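Local coordinates for protein galactose-1-phosphate uridylyltransferase (Pyrobaculum aerophilum str. IM2, PDB 6K9Z) that probably transfers uridylyl groups between UDP-glucose and hexose 1-phosphates in carbohydrate metabolism, and binds UDP, zinc and iron, at residues 176-182 / 191-196; 182-186 / 305-309. The protein carries 1 engineered substitution. One frame throughout, in Å; residues are numbered along the deposited sequence.

Contact 1: residues 176-182 / 191-196; sequences VEKEEKR and KAFVPF
Residues 176-178 end helix 171-178, and the chain turns through 179-182 toward strand 183-186. Residues 191-193 end the neighbouring antiparallel strand 190-193, in the C-terminal HIT-family part of the half-barrel sheet, and 194-196 continue as loop. Glu179 leaves helical angles (phi/psi -58/122). The CA atoms of Arg182 and Phe193 are 5.3 Å apart, and those of Val176 and Lys191 7.1 Å. The backbones join where Val194 N donates to Arg182 O at 3.0 Å. The Val176 side chain is about 7 Å from a bound zinc ion. Lys191 reaches the turn with chi2 to chi4 all t. Its NZ donates to Val176 O at 2.8 Å and Glu179 O at 2.7 Å, carbonyls at the helix end. Lys191 NZ also forms a salt bridge, weakly hydrogen-bonded, with Glu180 OE2 at 3.4 Å. Glu179 (chi1 m, chi2 m) lies over the Phe193 ring (chi1 p), with CG 3.5 Å from the centroid in a CH-pi contact. Arg182 NH2 forms a hydrogen-bonded salt bridge with Glu179 OE1 at 2.9 Å, and Arg182 NE a weak hydrogen bond to Val194 O at 3.0 Å. Arg182 forms salt bridges with Glu299 and with Glu65 of the second subunit, whose Tyr68 stacks on Phe196. The contact is thus part of the dimer interface. A water receives a bond from Phe196 N at 2.8 Å and donates to Glu179 OE1 at 2.6 Å.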
loop_
_atom_site.group_PDB
_atom_site.type_symbol
_atom_site.label_atom_id
_atom_site.label_comp_id
_atom_site.label_asym_id
_atom_site.label_seq_id
_atom_site.Cartn_x
_atom_site.Cartn_y
_atom_site.Cartn_z
ATOM N N VAL A 176 -5.212 -15.161 18.878
ATOM C CA VAL A 176 -4.282 -16.314 18.768
ATOM C C VAL A 176 -4.950 -17.533 19.415
ATOM O O VAL A 176 -4.858 -18.607 18.828
ATOM C CB VAL A 176 -2.928 -15.971 19.420
ATOM C CG1 VAL A 176 -2.044 -17.195 19.560
ATOM C CG2 VAL A 176 -2.216 -14.856 18.665
ATOM N N GLU A 177 -5.639 -17.362 20.547
ATOM C CA GLU A 177 -6.256 -18.500 21.288
ATOM C C GLU A 177 -7.347 -19.112 20.398
ATOM O O GLU A 177 -7.467 -20.349 20.443
ATOM C CB GLU A 177 -6.752 -18.091 22.678
ATOM C CG GLU A 177 -7.630 -19.147 23.348
ATOM C CD GLU A 177 -6.968 -20.491 23.658
ATOM O OE1 GLU A 177 -5.726 -20.611 23.477
ATOM O OE2 GLU A 177 -7.672 -21.437 24.066
ATOM N N LYS A 178 -8.175 -18.275 19.768
ATOM C CA LYS A 178 -9.333 -18.692 18.925
ATOM C C LYS A 178 -8.945 -19.390 17.613
ATOM O O LYS A 178 -9.698 -20.281 17.184
ATOM C CB LYS A 178 -10.253 -17.499 18.650
ATOM C CG LYS A 178 -11.002 -16.959 19.859
ATOM C CD LYS A 178 -12.201 -16.118 19.489
ATOM C CE LYS A 178 -12.988 -15.644 20.692
ATOM N NZ LYS A 178 -13.699 -16.762 21.354
ATOM N N GLU A 179 -7.847 -18.982 16.975
ATOM C CA GLU A 179 -7.540 -19.512 15.619
ATOM C C GLU A 179 -7.426 -21.040 15.611
ATOM O O GLU A 179 -6.620 -21.578 16.375
ATOM C CB GLU A 179 -6.274 -18.851 15.077
ATOM C CG GLU A 179 -6.493 -17.405 14.682
ATOM C CD GLU A 179 -7.436 -17.234 13.505
ATOM O OE1 GLU A 179 -8.191 -16.250 13.490
ATOM O OE2 GLU A 179 -7.409 -18.088 12.612
ATOM N N GLU A 180 -8.257 -21.675 14.781
ATOM C CA GLU A 180 -8.244 -23.145 14.560
ATOM C C GLU A 180 -8.480 -23.442 13.073
ATOM O O GLU A 180 -7.631 -24.099 12.458
ATOM C CB GLU A 180 -9.246 -23.845 15.479
ATOM C CG GLU A 180 -8.753 -23.965 16.909
ATOM C CD GLU A 180 -7.387 -24.611 17.075
ATOM O OE1 GLU A 180 -7.061 -25.515 16.284
ATOM O OE2 GLU A 180 -6.660 -24.213 17.999
ATOM N N LYS A 181 -9.594 -22.942 12.532
ATOM C CA LYS A 181 -10.021 -23.196 11.129
ATOM C C LYS A 181 -8.985 -22.672 10.129
ATOM O O LYS A 181 -8.764 -23.341 9.109
ATOM C CB LYS A 181 -11.370 -22.520 10.866
ATOM C CG LYS A 181 -12.010 -22.842 9.524
ATOM C CD LYS A 181 -13.182 -21.948 9.184
ATOM C CE LYS A 181 -13.932 -21.437 10.394
ATOM N NZ LYS A 181 -15.394 -21.647 10.263
ATOM N N ARG A 182 -8.400 -21.507 10.407
ATOM C CA ARG A 182 -7.408 -20.902 9.479
ATOM C C ARG A 182 -5.977 -21.184 9.950
ATOM O O ARG A 182 -5.057 -20.563 9.396
ATOM C CB ARG A 182 -7.675 -19.402 9.318
ATOM C CG ARG A 182 -8.846 -19.080 8.402
ATOM C CD ARG A 182 -9.171 -17.600 8.381
ATOM N NE ARG A 182 -9.291 -17.098 9.736
ATOM C CZ ARG A 182 -10.429 -17.003 10.405
ATOM N NH1 ARG A 182 -11.566 -17.354 9.834
ATOM N NH2 ARG A 182 -10.424 -16.543 11.641
ATOM N N LYS A 191 1.984 -19.862 16.596
ATOM C CA LYS A 191 0.849 -20.212 15.736
ATOM C C LYS A 191 0.963 -19.357 14.467
ATOM O O LYS A 191 1.121 -18.115 14.577
ATOM C CB LYS A 191 -0.466 -19.824 16.415
ATOM C CG LYS A 191 -1.014 -20.793 17.386
ATOM C CD LYS A 191 -2.578 -20.581 17.431
ATOM C CE LYS A 191 -3.261 -21.637 18.224
ATOM N NZ LYS A 191 -4.713 -21.384 18.300
ATOM N N ALA A 192 0.827 -19.992 13.321
ATOM C CA ALA A 192 0.745 -19.346 11.999
ATOM C C ALA A 192 -0.650 -19.599 11.420
ATOM O O ALA A 192 -1.060 -20.754 11.360
ATOM C CB ALA A 192 1.792 -19.996 11.133
ATOM N N PHE A 193 -1.374 -18.555 11.064
ATOM C CA PHE A 193 -2.785 -18.658 10.628
ATOM C C PHE A 193 -3.014 -17.608 9.554
ATOM O O PHE A 193 -2.331 -16.569 9.524
ATOM C CB PHE A 193 -3.757 -18.554 11.814
ATOM C CG PHE A 193 -3.661 -17.258 12.577
ATOM C CD1 PHE A 193 -4.406 -16.159 12.199
ATOM C CD2 PHE A 193 -2.791 -17.125 13.657
ATOM C CE1 PHE A 193 -4.321 -14.971 12.898
ATOM C CE2 PHE A 193 -2.680 -15.910 14.319
ATOM C CZ PHE A 193 -3.477 -14.851 13.962
ATOM N N VAL A 194 -4.003 -17.858 8.706
ATOM C CA VAL A 194 -4.520 -16.815 7.804
ATOM C C VAL A 194 -5.474 -15.975 8.643
ATOM O O VAL A 194 -6.440 -16.506 9.216
ATOM C CB VAL A 194 -5.199 -17.403 6.563
ATOM C CG1 VAL A 194 -5.779 -16.289 5.736
ATOM C CG2 VAL A 194 -4.215 -18.231 5.741
ATOM N N PRO A 195 -5.254 -14.663 8.835
ATOM C CA PRO A 195 -6.217 -13.900 9.618
ATOM C C PRO A 195 -7.582 -13.781 8.926
ATOM O O PRO A 195 -7.652 -13.790 7.679
ATOM C CB PRO A 195 -5.594 -12.508 9.712
ATOM C CG PRO A 195 -4.576 -12.446 8.610
ATOM C CD PRO A 195 -4.107 -13.868 8.391
ATOM N N PHE A 196 -8.635 -13.647 9.726
ATOM C CA PHE A 196 -10.011 -13.371 9.224
ATOM C C PHE A 196 -9.994 -12.169 8.280
ATOM O O PHE A 196 -10.674 -12.141 7.254
ATOM C CB PHE A 196 -10.977 -13.125 10.372
ATOM C CG PHE A 196 -12.408 -12.987 9.917
ATOM C CD1 PHE A 196 -13.164 -14.101 9.623
ATOM C CD2 PHE A 196 -13.015 -11.748 9.837
ATOM C CE1 PHE A 196 -14.471 -13.992 9.193
ATOM C CE2 PHE A 196 -14.344 -11.639 9.429
ATOM C CZ PHE A 196 -15.079 -12.772 9.154
HETATM O O HOH W 1 -7.896 -13.850 12.455
#

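Contact 2: residues 182-186 / 305-309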
loop_
_atom_site.group_PDB
_atom_site.type_symbol
_atom_site.label_atom_id
_atom_site.label_comp_id
_atom_site.label_asym_id
_atom_site.label_seq_id
_atom_site.Cartn_x
_atom_site.Cartn_y
_atom_site.Cartn_z
ATOM N N ARG A 182 -8.400 -21.507 10.407
ATOM C CA ARG A 182 -7.408 -20.902 9.479
ATOM C C ARG A 182 -5.977 -21.184 9.950
ATOM O O ARG A 182 -5.057 -20.563 9.396
ATOM C CB ARG A 182 -7.675 -19.402 9.318
ATOM C CG ARG A 182 -8.846 -19.080 8.402
ATOM C CD ARG A 182 -9.171 -17.600 8.381
ATOM N NE ARG A 182 -9.291 -17.098 9.736
ATOM C CZ ARG A 182 -10.429 -17.003 10.405
ATOM N NH1 ARG A 182 -11.566 -17.354 9.834
ATOM N NH2 ARG A 182 -10.424 -16.543 11.641
ATOM N N LEU A 183 -5.791 -22.061 10.943
ATOM C CA LEU A 183 -4.407 -22.309 11.412
ATOM C C LEU A 183 -3.706 -23.076 10.293
ATOM O O LEU A 183 -4.313 -24.038 9.805
ATOM C CB LEU A 183 -4.480 -23.126 12.708
ATOM C CG LEU A 183 -3.175 -23.311 13.483
ATOM C CD1 LEU A 183 -2.548 -21.988 13.915
ATOM C CD2 LEU A 183 -3.439 -24.123 14.743
ATOM N N VAL A 184 -2.495 -22.720 9.906
ATOM C CA VAL A 184 -1.752 -23.503 8.884
ATOM C C VAL A 184 -0.615 -24.294 9.557
ATOM O O VAL A 184 -0.242 -25.334 9.017
ATOM C CB VAL A 184 -1.249 -22.635 7.735
ATOM C CG1 VAL A 184 -2.419 -21.999 7.011
ATOM C CG2 VAL A 184 -0.218 -21.641 8.215
ATOM N N PHE A 185 -0.093 -23.823 10.699
ATOM C CA PHE A 185 1.028 -24.489 11.394
ATOM C C PHE A 185 1.080 -24.002 12.830
ATOM O O PHE A 185 0.778 -22.829 13.126
ATOM C CB PHE A 185 2.348 -24.267 10.660
ATOM C CG PHE A 185 3.528 -24.818 11.411
ATOM C CD1 PHE A 185 3.760 -26.182 11.436
ATOM C CD2 PHE A 185 4.400 -23.997 12.118
ATOM C CE1 PHE A 185 4.840 -26.720 12.129
ATOM C CE2 PHE A 185 5.429 -24.549 12.879
ATOM C CZ PHE A 185 5.656 -25.907 12.869
ATOM N N GLN A 186 1.498 -24.885 13.742
ATOM C CA GLN A 186 1.821 -24.426 15.098
ATOM C C GLN A 186 2.879 -25.344 15.654
ATOM O O GLN A 186 3.007 -26.508 15.228
ATOM C CB GLN A 186 0.573 -24.367 15.974
ATOM C CG GLN A 186 0.072 -25.761 16.373
ATOM C CD GLN A 186 -1.179 -25.648 17.203
ATOM O OE1 GLN A 186 -1.205 -24.910 18.177
ATOM N NE2 GLN A 186 -2.226 -26.375 16.806
ATOM N N ILE A 305 -3.070 -23.552 1.824
ATOM C CA ILE A 305 -1.702 -23.361 2.393
ATOM C C ILE A 305 -1.401 -24.558 3.288
ATOM O O ILE A 305 -0.308 -25.123 3.177
ATOM C CB ILE A 305 -1.583 -22.023 3.147
ATOM C CG1 ILE A 305 -1.746 -20.847 2.187
ATOM C CG2 ILE A 305 -0.288 -21.936 3.938
ATOM C CD1 ILE A 305 -1.725 -19.531 2.861
ATOM N N LYS A 306 -2.335 -24.898 4.160
ATOM C CA LYS A 306 -2.120 -26.000 5.135
ATOM C C LYS A 306 -1.837 -27.299 4.381
ATOM O O LYS A 306 -0.891 -28.050 4.815
ATOM C CB LYS A 306 -3.274 -26.115 6.124
ATOM C CG LYS A 306 -3.042 -27.102 7.275
ATOM C CD LYS A 306 -4.307 -27.199 8.062
ATOM C CE LYS A 306 -4.071 -27.328 9.534
ATOM N NZ LYS A 306 -3.689 -28.724 9.820
ATOM N N ALA A 307 -2.568 -27.596 3.309
ATOM C CA ALA A 307 -2.388 -28.851 2.540
ATOM C C ALA A 307 -0.962 -28.835 1.976
ATOM O O ALA A 307 -0.255 -29.896 2.061
ATOM C CB ALA A 307 -3.443 -28.995 1.458
ATOM N N ALA A 308 -0.541 -27.702 1.389
ATOM C CA ALA A 308 0.798 -27.582 0.766
ATOM C C ALA A 308 1.868 -27.759 1.842
ATOM O O ALA A 308 2.937 -28.365 1.573
ATOM C CB ALA A 308 0.984 -26.253 0.055
ATOM N N LEU A 309 1.598 -27.207 3.018
ATOM C CA LEU A 309 2.537 -27.115 4.146
ATOM C C LEU A 309 2.852 -28.507 4.672
ATOM O O LEU A 309 3.959 -28.677 5.196
ATOM C CB LEU A 309 1.887 -26.247 5.225
ATOM C CG LEU A 309 2.794 -25.861 6.386
ATOM C CD1 LEU A 309 2.451 -24.456 6.867
ATOM C CD2 LEU A 309 2.717 -26.867 7.516
HETATM O O HOH W 2 -0.298 -27.977 9.694
#
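Helix 298-309 packs beside an edge strand of the half-barrel sheet within this chain, strand 183-186. The axes of strand 183-186 and helix segment 305-309 approach to 7.8 Å, and their directions differ by 38°. Val184 loses the largest area in this contact. It belongs to a classic beta bulge, in which Val184 and Phe185 both face Ala192 on the next strand. The CA atoms of Val184 and Lys306 are 4.5 Å apart. The Val184 side chain, with chi1 m, sits between two helix residues one turn apart. Its CG1 meets Ile305 CG2 at 3.7 Å, and its CG2 meets Leu309 CD1 at 4.1 Å. Leu309 also touches the strand further along, with CD1 3.8 Å from Phe185 CB. Phe185 and Leu309 both go on to Ile232 of helix 220-240, so the apolar layer extends to a second helix. Ile305 continues it toward Val204 of strand 202-208. Lys306 lies at the exposed border of the contact. Its aliphatic chain passes the carbonyls of Leu183 and Val184, with CG 3.7 Å from Val184 O and CE 3.3 Å from Leu183 O. Leu183 O is buried here without a polar partner in the model. Val184 O is served by solvent instead: a water donates to it at 2.7 Å and weakly accepts from Lys306 NZ at 3.5 Å.

Both contacts are largely buried and lie at the same end of the half-barrel sheet, with centres about 10 Å apart. Arg182 belongs to both, but its side chain takes part only in contact 1. The two meet through neighbouring strands: Ala192 O is 2.8 Å from Val184 N, and Ala192 N is 2.8 Å from Phe185 O, both probable hydrogen bonds. Contact 1 joins the turn before strand 183-186 to the end of strand 190-193, mostly by charged and backbone groups, near the second subunit. Contact 2 sets a helix distant in sequence against strand 183-186, mainly by aliphatic packing, away from the metal sites.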